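Local atomic coordinates of RNA polymerase II subunit A C-terminal domain phosphatase SSU72 (Homo sapiens, PDB entry 4H3K), a protein that dephosphorylates the C-terminal domain of RNA polymerase II, acting as a serine/threonine protein phosphatase, and takes part in RNA processing and transcription termination. Residues Ser34-Ser39 with Thr79-Met84. The protein carries 1 engineered substitution. Residues are numbered along the deposited sequence; the frame is centred on the assembly and turned at random.
With PO4 (phosphate ion), chain F.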
loop_
_atom_site.group_PDB
_atom_site.type_symbol
_atom_site.label_atom_id
_atom_site.label_comp_id
_atom_site.label_asym_id
_atom_site.label_seq_id
_atom_site.Cartn_x
_atom_site.Cartn_y
_atom_site.Cartn_z
ATOM N N SER B 34 -20.267 -12.457 0.150
ATOM C CA SER B 34 -21.545 -11.775 0.358
ATOM C C SER B 34 -21.563 -10.846 1.578
ATOM O O SER B 34 -22.554 -10.170 1.795
ATOM C CB SER B 34 -22.654 -12.811 0.492
ATOM O OG SER B 34 -22.754 -13.566 -0.711
ATOM N N ASN B 35 -20.469 -10.822 2.358
ATOM C CA ASN B 35 -20.414 -10.120 3.674
ATOM C C ASN B 35 -21.618 -10.501 4.542
ATOM O O ASN B 35 -22.325 -9.633 5.107
ATOM C CB ASN B 35 -20.312 -8.607 3.481
ATOM C CG ASN B 35 -19.869 -7.873 4.726
ATOM O OD1 ASN B 35 -19.227 -8.433 5.664
ATOM N ND2 ASN B 35 -20.172 -6.602 4.745
ATOM N N GLN B 36 -21.844 -11.808 4.653
ATOM C CA GLN B 36 -22.979 -12.318 5.445
ATOM C C GLN B 36 -22.529 -13.266 6.553
ATOM O O GLN B 36 -23.063 -13.221 7.659
ATOM C CB GLN B 36 -23.932 -13.086 4.552
ATOM C CG GLN B 36 -24.752 -12.208 3.615
ATOM C CD GLN B 36 -25.776 -11.375 4.397
ATOM O OE1 GLN B 36 -26.010 -11.615 5.573
ATOM N NE2 GLN B 36 -26.360 -10.384 3.744
ATOM N N ASN B 37 -21.561 -14.131 6.219
ATOM C CA ASN B 37 -21.240 -15.285 7.042
ATOM C C ASN B 37 -19.770 -15.301 7.510
ATOM O O ASN B 37 -19.499 -14.943 8.634
ATOM C CB ASN B 37 -21.647 -16.582 6.302
ATOM C CG ASN B 37 -21.305 -17.855 7.084
ATOM O OD1 ASN B 37 -20.986 -18.900 6.499
ATOM N ND2 ASN B 37 -21.386 -17.777 8.387
ATOM N N ARG B 38 -18.833 -15.708 6.653
ATOM C CA ARG B 38 -17.431 -15.827 7.080
ATOM C C ARG B 38 -16.823 -14.511 7.597
ATOM O O ARG B 38 -16.187 -14.472 8.661
ATOM C CB ARG B 38 -16.609 -16.463 5.962
ATOM C CG ARG B 38 -17.094 -17.886 5.668
ATOM C CD ARG B 38 -16.628 -18.349 4.301
ATOM N NE ARG B 38 -17.292 -17.608 3.216
ATOM C CZ ARG B 38 -16.940 -17.681 1.939
ATOM N NH1 ARG B 38 -15.927 -18.461 1.578
ATOM N NH2 ARG B 38 -17.585 -16.967 1.007
ATOM N N SER B 39 -17.056 -13.422 6.876
ATOM C CA SER B 39 -16.485 -12.140 7.261
ATOM C C SER B 39 -17.174 -11.543 8.489
ATOM O O SER B 39 -16.532 -10.863 9.271
ATOM C CB SER B 39 -16.493 -11.125 6.073
ATOM O OG SER B 39 -17.822 -10.994 5.533
ATOM N N THR B 79 -29.351 -3.647 0.029
ATOM C CA THR B 79 -30.394 -4.154 0.905
ATOM C C THR B 79 -29.875 -4.385 2.328
ATOM O O THR B 79 -28.821 -4.959 2.541
ATOM C CB THR B 79 -30.950 -5.475 0.362
ATOM O OG1 THR B 79 -31.413 -5.295 -0.983
ATOM C CG2 THR B 79 -32.070 -5.981 1.222
ATOM N N THR B 80 -30.654 -3.923 3.289
ATOM C CA THR B 80 -30.372 -4.012 4.718
ATOM C C THR B 80 -30.496 -5.457 5.245
ATOM O O THR B 80 -31.275 -6.256 4.704
ATOM C CB THR B 80 -31.347 -2.998 5.415
ATOM O OG1 THR B 80 -30.614 -1.839 5.815
ATOM C CG2 THR B 80 -32.064 -3.552 6.576
ATOM N N TYR B 81 -29.698 -5.814 6.251
ATOM C CA TYR B 81 -29.846 -7.127 6.895
ATOM C C TYR B 81 -31.274 -7.324 7.419
ATOM O O TYR B 81 -31.848 -8.421 7.341
ATOM C CB TYR B 81 -28.865 -7.297 8.054
ATOM C CG TYR B 81 -27.387 -7.330 7.652
ATOM C CD1 TYR B 81 -26.872 -8.367 6.872
ATOM C CD2 TYR B 81 -26.509 -6.335 8.088
ATOM C CE1 TYR B 81 -25.494 -8.410 6.518
ATOM C CE2 TYR B 81 -25.138 -6.361 7.746
ATOM C CZ TYR B 81 -24.645 -7.399 6.964
ATOM O OH TYR B 81 -23.309 -7.415 6.655
ATOM N N ASP B 82 -31.818 -6.251 7.975
ATOM C CA ASP B 82 -33.198 -6.230 8.470
ATOM C C ASP B 82 -34.213 -6.484 7.348
ATOM O O ASP B 82 -35.158 -7.244 7.536
ATOM C CB ASP B 82 -33.466 -4.899 9.167
ATOM C CG ASP B 82 -34.730 -4.917 9.966
ATOM O OD1 ASP B 82 -34.760 -5.622 10.990
ATOM O OD2 ASP B 82 -35.694 -4.246 9.545
ATOM N N GLN B 83 -34.014 -5.878 6.180
ATOM C CA GLN B 83 -34.894 -6.161 5.034
ATOM C C GLN B 83 -34.805 -7.637 4.632
ATOM O O GLN B 83 -35.823 -8.267 4.383
ATOM C CB GLN B 83 -34.627 -5.219 3.848
ATOM C CG GLN B 83 -35.004 -3.779 4.149
ATOM C CD GLN B 83 -34.500 -2.786 3.117
ATOM O OE1 GLN B 83 -33.332 -2.782 2.753
ATOM N NE2 GLN B 83 -35.395 -1.921 2.647
ATOM N N MET B 84 -33.594 -8.200 4.638
ATOM C CA MET B 84 -33.400 -9.623 4.324
ATOM C C MET B 84 -34.086 -10.516 5.342
ATOM O O MET B 84 -34.702 -11.533 4.987
ATOM C CB MET B 84 -31.912 -9.989 4.243
ATOM C CG MET B 84 -31.207 -9.411 3.056
ATOM S SD MET B 84 -29.422 -9.631 3.215
ATOM C CE MET B 84 -28.879 -8.196 2.293
HETATM P P PO4 F . -20.080 -15.038 3.007
HETATM O O1 PO4 F . -20.173 -13.688 3.649
HETATM O O2 PO4 F . -21.468 -15.684 2.882
HETATM O O3 PO4 F . -19.221 -15.984 3.824
HETATM O O4 PO4 F . -19.470 -14.988 1.635
#
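Tyr-81, at the start of helix 81-98, reaches Asn-35 and Gln-36 in the phosphate-binding P-loop, the CX5R signature loop that ends at Arg-38 and has Ser-32 at the cysteine position. One hydrogen bond crosses the contact: Tyr-81 OH donates to Asn-35 O over 2.9 Å, nearly head-on to the carbonyl (C=O...donor angle 166°). The same peptide unit turns its other side inward, where Gln-36 N gives its hydrogen to phosphate O1 at 2.7 Å. A tyrosine suits this place because its long, rigid ring carries a hydroxyl to an outward-facing loop carbonyl, and asparagine readily adopts the left-handed backbone conformation found at Asn-35.

Close side-chain contacts lie beside this bond. The Gln-36 chain bends at chi2 (-69°), bringing its amide to the edge of the tyrosine ring, almost perpendicular to it, with OE1 3.4 Å from Tyr-81 CE1. Glutamine is long enough to carry this amide to both ring and sulfur: Met-84 extends its flexible thioether from the opposite direction until SD lies 3.2 Å from Gln-36 NE2.

Ionic and polar bonds hold the phosphate. Asn-37 N shares O1 with Gln-36 N, while Ser-34 N binds O4. Arginine suits the loop's end, since its planar group offers several N-H bonds: NH1 forms a salt bridge with Glu-132, NH2 meets phosphate O4 at 2.8 Å, and NE of Arg-38 points almost straight at phosphate O3, 2.6 Å away.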